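Local coordinates for PbSGBP-B lipoprotein (PDB 6D2Y) that probably binds polysaccharide at the cell surface of Prevotella bryantii, as a lipoprotein encoded in a polysaccharide utilization locus, at residues 373-385 and 436-448. Residues are numbered along the deposited sequence; the frame is centred on the assembly and turned at random.
Sequences IYMPWYSNSSASL and KSVLPDGVECTPI
Pro440 lays its CG over the centre of the Tyr378 ring, 3.4 Å from the ring centroid and only 9° off the normal, a CH-pi contact in which CB follows over the CE2–CZ side. With CG anti to the backbone N (chi1 -167°), the tyrosine ring is carried out to the proline, and its turn about CB–CG sets the face against it. Trp377 meets the same loop differently: its six-membered ring offers an edge, with Pro440 O lying in plane 3.7 Å from CH2 and Asp441 O 3.6 Å from CZ3, while CB of Met375 and CB of Tyr378 sit above one face, both displaced toward the rim. Trp325 adds an edge-to-face partner to this indole.

A type I beta turn from Met375 to Tyr378, closed by Tyr378 N to Met375 O, leads the chain out of edge strand 372-374 of a four-stranded antiparallel sheet in the glycan-binding domain; residues 436-448 belong to the loop joining strands 423-428 and 449-458. No hydrogen bond links the two segments; van der Waals and CH-pi contacts make the join, some to loop backbone. Selenomethionine Met375, bent at chi3 (-48°), points its CE end-on at Pro440 CD, a tight 3.4 Å, and rests SE 3.8 Å from Leu439 CD2. Beyond the tryptophan, Ala383 CB packs 3.7 Å from Gly442 CA, the backbones being close here. Leu385 CD2 touches Val443 CG2 at 3.8 Å and also meets Cys445 CB.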
loop_
_atom_site.group_PDB
_atom_site.type_symbol
_atom_site.label_atom_id
_atom_site.label_comp_id
_atom_site.label_asym_id
_atom_site.label_seq_id
_atom_site.Cartn_x
_atom_site.Cartn_y
_atom_site.Cartn_z
ATOM N N ILE A 373 12.986 1.779 7.442
ATOM C CA ILE A 373 12.904 1.377 8.841
ATOM C C ILE A 373 11.434 1.160 9.178
ATOM O O ILE A 373 10.660 2.122 9.271
ATOM C CB ILE A 373 13.550 2.406 9.778
ATOM C CG1 ILE A 373 14.884 2.886 9.200
ATOM C CG2 ILE A 373 13.753 1.806 11.154
ATOM C CD1 ILE A 373 15.777 3.602 10.200
ATOM N N TYR A 374 11.052 -0.103 9.358
ATOM C CA TYR A 374 9.671 -0.491 9.616
ATOM C C TYR A 374 9.495 -0.779 11.102
ATOM O O TYR A 374 10.252 -1.567 11.681
ATOM C CB TYR A 374 9.299 -1.720 8.785
ATOM C CG TYR A 374 7.881 -2.221 8.970
ATOM C CD1 TYR A 374 6.791 -1.387 8.773
ATOM C CD2 TYR A 374 7.635 -3.537 9.326
ATOM C CE1 TYR A 374 5.496 -1.853 8.936
ATOM C CE2 TYR A 374 6.352 -4.015 9.487
ATOM C CZ TYR A 374 5.286 -3.171 9.294
ATOM O OH TYR A 374 4.006 -3.648 9.460
HETATM N N MSE A 375 8.503 -0.142 11.712
HETATM C CA MSE A 375 8.295 -0.296 13.146
HETATM C C MSE A 375 6.824 -0.138 13.527
HETATM O O MSE A 375 6.442 0.874 14.116
HETATM C CB MSE A 375 9.118 0.730 13.935
HETATM C CG MSE A 375 9.096 2.156 13.369
HETATM SE SE MSE A 375 10.674 3.217 13.774
HETATM C CE MSE A 375 10.771 2.818 15.666
ATOM N N PRO A 376 5.992 -1.135 13.213
ATOM C CA PRO A 376 4.568 -1.037 13.572
ATOM C C PRO A 376 4.316 -1.095 15.068
ATOM O O PRO A 376 3.201 -0.775 15.502
ATOM C CB PRO A 376 3.943 -2.237 12.856
ATOM C CG PRO A 376 5.051 -3.229 12.768
ATOM C CD PRO A 376 6.317 -2.427 12.585
ATOM N N TRP A 377 5.309 -1.491 15.868
ATOM C CA TRP A 377 5.161 -1.481 17.316
ATOM C C TRP A 377 5.214 -0.077 17.902
ATOM O O TRP A 377 4.904 0.093 19.087
ATOM C CB TRP A 377 6.240 -2.357 17.959
ATOM C CG TRP A 377 7.640 -2.050 17.517
ATOM C CD1 TRP A 377 8.344 -2.678 16.530
ATOM C CD2 TRP A 377 8.512 -1.051 18.060
ATOM N NE1 TRP A 377 9.599 -2.126 16.419
ATOM C CE2 TRP A 377 9.727 -1.126 17.347
ATOM C CE3 TRP A 377 8.383 -0.097 19.076
ATOM C CZ2 TRP A 377 10.805 -0.284 17.617
ATOM C CZ3 TRP A 377 9.455 0.737 19.342
ATOM C CH2 TRP A 377 10.649 0.638 18.617
ATOM N N TYR A 378 5.591 0.924 17.110
ATOM C CA TYR A 378 5.650 2.316 17.548
ATOM C C TYR A 378 4.461 3.049 16.934
ATOM O O TYR A 378 4.479 3.401 15.749
ATOM C CB TYR A 378 6.974 2.958 17.144
ATOM C CG TYR A 378 7.238 4.275 17.831
ATOM C CD1 TYR A 378 7.392 5.444 17.097
ATOM C CD2 TYR A 378 7.335 4.352 19.214
ATOM C CE1 TYR A 378 7.633 6.651 17.720
ATOM C CE2 TYR A 378 7.575 5.554 19.848
ATOM C CZ TYR A 378 7.724 6.702 19.096
ATOM O OH TYR A 378 7.963 7.902 19.726
ATOM N N SER A 379 3.431 3.278 17.745
ATOM C CA SER A 379 2.186 3.891 17.295
ATOM C C SER A 379 1.896 5.094 18.179
ATOM O O SER A 379 1.603 4.936 19.369
ATOM C CB SER A 379 1.031 2.893 17.349
ATOM O OG SER A 379 0.345 2.982 18.588
ATOM N N ASN A 380 1.968 6.287 17.592
ATOM C CA ASN A 380 1.643 7.530 18.281
ATOM C C ASN A 380 2.504 7.653 19.546
ATOM O O ASN A 380 2.077 7.394 20.670
ATOM C CB ASN A 380 0.128 7.579 18.557
ATOM C CG ASN A 380 -0.273 8.603 19.617
ATOM O OD1 ASN A 380 0.464 9.550 19.906
ATOM N ND2 ASN A 380 -1.449 8.408 20.207
ATOM N N SER A 381 3.772 7.989 19.301
ATOM C CA SER A 381 4.774 8.323 20.310
ATOM C C SER A 381 4.897 7.286 21.425
ATOM O O SER A 381 5.546 7.555 22.443
ATOM C CB SER A 381 4.497 9.702 20.921
ATOM O OG SER A 381 5.176 10.723 20.212
ATOM N N SER A 382 4.299 6.107 21.265
ATOM C CA SER A 382 4.318 5.084 22.297
ATOM C C SER A 382 4.577 3.728 21.659
ATOM O O SER A 382 4.135 3.456 20.539
ATOM C CB SER A 382 3.001 5.051 23.087
ATOM O OG SER A 382 2.701 3.738 23.530
ATOM N N ALA A 383 5.297 2.881 22.386
ATOM C CA ALA A 383 5.683 1.559 21.917
ATOM C C ALA A 383 4.848 0.493 22.611
ATOM O O ALA A 383 4.635 0.550 23.826
ATOM C CB ALA A 383 7.170 1.305 22.169
ATOM N N SER A 384 4.386 -0.482 21.831
ATOM C CA SER A 384 3.587 -1.588 22.340
ATOM C C SER A 384 3.986 -2.864 21.613
ATOM O O SER A 384 4.566 -2.827 20.527
ATOM C CB SER A 384 2.082 -1.329 22.166
ATOM O OG SER A 384 1.749 -1.155 20.799
ATOM N N LEU A 385 3.668 -4.002 22.226
ATOM C CA LEU A 385 3.929 -5.297 21.606
ATOM C C LEU A 385 3.029 -5.468 20.390
ATOM O O LEU A 385 1.803 -5.545 20.522
ATOM C CB LEU A 385 3.705 -6.427 22.607
ATOM C CG LEU A 385 4.810 -6.688 23.626
ATOM C CD1 LEU A 385 4.399 -7.778 24.605
ATOM C CD2 LEU A 385 6.102 -7.062 22.922
ATOM N N LYS A 436 24.128 9.371 19.783
ATOM C CA LYS A 436 22.859 10.079 19.683
ATOM C C LYS A 436 21.934 9.310 18.750
ATOM O O LYS A 436 22.346 8.903 17.659
ATOM C CB LYS A 436 23.064 11.510 19.175
ATOM C CG LYS A 436 24.050 12.328 19.999
ATOM C CD LYS A 436 23.997 13.802 19.633
ATOM C CE LYS A 436 23.905 14.676 20.872
ATOM N NZ LYS A 436 22.548 15.266 21.031
ATOM N N SER A 437 20.688 9.114 19.177
ATOM C CA SER A 437 19.720 8.362 18.393
ATOM C C SER A 437 18.383 9.087 18.395
ATOM O O SER A 437 17.982 9.670 19.407
ATOM C CB SER A 437 19.544 6.939 18.934
ATOM O OG SER A 437 18.662 6.193 18.113
ATOM N N VAL A 438 17.699 9.040 17.252
ATOM C CA VAL A 438 16.418 9.713 17.077
ATOM C C VAL A 438 15.303 8.678 17.162
ATOM O O VAL A 438 14.204 8.968 17.651
ATOM C CB VAL A 438 16.384 10.486 15.743
ATOM C CG1 VAL A 438 14.963 10.625 15.215
ATOM C CG2 VAL A 438 17.023 11.857 15.917
ATOM N N LEU A 439 15.585 7.459 16.708
ATOM C CA LEU A 439 14.616 6.384 16.835
ATOM C C LEU A 439 14.333 6.102 18.310
ATOM O O LEU A 439 15.162 6.392 19.177
ATOM C CB LEU A 439 15.118 5.118 16.142
ATOM C CG LEU A 439 15.377 5.235 14.640
ATOM C CD1 LEU A 439 16.645 4.489 14.246
ATOM C CD2 LEU A 439 14.177 4.750 13.836
ATOM N N PRO A 440 13.160 5.544 18.622
ATOM C CA PRO A 440 12.763 5.396 20.028
ATOM C C PRO A 440 13.017 4.012 20.600
ATOM O O PRO A 440 13.210 3.037 19.864
ATOM C CB PRO A 440 11.261 5.698 19.989
ATOM C CG PRO A 440 10.832 5.337 18.579
ATOM C CD PRO A 440 12.058 5.204 17.711
ATOM N N ASP A 441 13.008 3.926 21.926
ATOM C CA ASP A 441 13.067 2.657 22.628
ATOM C C ASP A 441 11.715 1.951 22.555
ATOM O O ASP A 441 10.687 2.545 22.219
ATOM C CB ASP A 441 13.469 2.871 24.086
ATOM C CG ASP A 441 14.925 3.256 24.242
ATOM O OD1 ASP A 441 15.669 3.202 23.239
ATOM O OD2 ASP A 441 15.325 3.618 25.369
ATOM N N GLY A 442 11.725 0.663 22.883
ATOM C CA GLY A 442 10.526 -0.141 22.927
ATOM C C GLY A 442 10.381 -0.824 24.275
ATOM O O GLY A 442 10.863 -0.341 25.301
ATOM N N VAL A 443 9.697 -1.965 24.257
ATOM C CA VAL A 443 9.543 -2.815 25.431
ATOM C C VAL A 443 10.289 -4.118 25.180
ATOM O O VAL A 443 10.334 -4.613 24.048
ATOM C CB VAL A 443 8.057 -3.071 25.765
ATOM C CG1 VAL A 443 7.297 -1.756 25.836
ATOM C CG2 VAL A 443 7.417 -3.997 24.742
ATOM N N GLU A 444 10.900 -4.655 26.235
ATOM C CA GLU A 444 11.650 -5.897 26.108
ATOM C C GLU A 444 10.725 -7.021 25.663
ATOM O O GLU A 444 9.600 -7.153 26.154
ATOM C CB GLU A 444 12.320 -6.249 27.437
ATOM C CG GLU A 444 13.249 -7.447 27.374
ATOM C CD GLU A 444 13.789 -7.830 28.738
ATOM O OE1 GLU A 444 13.038 -7.715 29.730
ATOM O OE2 GLU A 444 14.965 -8.241 28.818
ATOM N N CYS A 445 11.199 -7.831 24.721
ATOM C CA CYS A 445 10.351 -8.838 24.103
ATOM C C CYS A 445 11.201 -10.028 23.678
ATOM O O CYS A 445 12.429 -10.028 23.810
ATOM C CB CYS A 445 9.594 -8.254 22.905
ATOM S SG CYS A 445 10.622 -7.308 21.752
ATOM N N THR A 446 10.521 -11.053 23.171
ATOM C CA THR A 446 11.146 -12.212 22.540
ATOM C C THR A 446 10.426 -12.414 21.214
ATOM O O THR A 446 9.553 -13.283 21.091
ATOM C CB THR A 446 11.054 -13.457 23.423
ATOM O OG1 THR A 446 9.681 -13.714 23.748
ATOM C CG2 THR A 446 11.848 -13.264 24.709
ATOM N N PRO A 447 10.760 -11.620 20.201
ATOM C CA PRO A 447 9.960 -11.612 18.976
ATOM C C PRO A 447 10.311 -12.754 18.038
ATOM O O PRO A 447 11.458 -13.195 17.944
ATOM C CB PRO A 447 10.310 -10.260 18.347
ATOM C CG PRO A 447 11.723 -10.030 18.771
ATOM C CD PRO A 447 11.875 -10.657 20.139
ATOM N N ILE A 448 9.283 -13.236 17.343
ATOM C CA ILE A 448 9.422 -14.214 16.271
ATOM C C ILE A 448 8.768 -13.617 15.035
ATOM O O ILE A 448 7.560 -13.344 15.036
ATOM C CB ILE A 448 8.784 -15.564 16.627
ATOM C CG1 ILE A 448 9.620 -16.291 17.685
ATOM C CG2 ILE A 448 8.635 -16.422 15.376
ATOM C CD1 ILE A 448 9.250 -17.755 17.867
#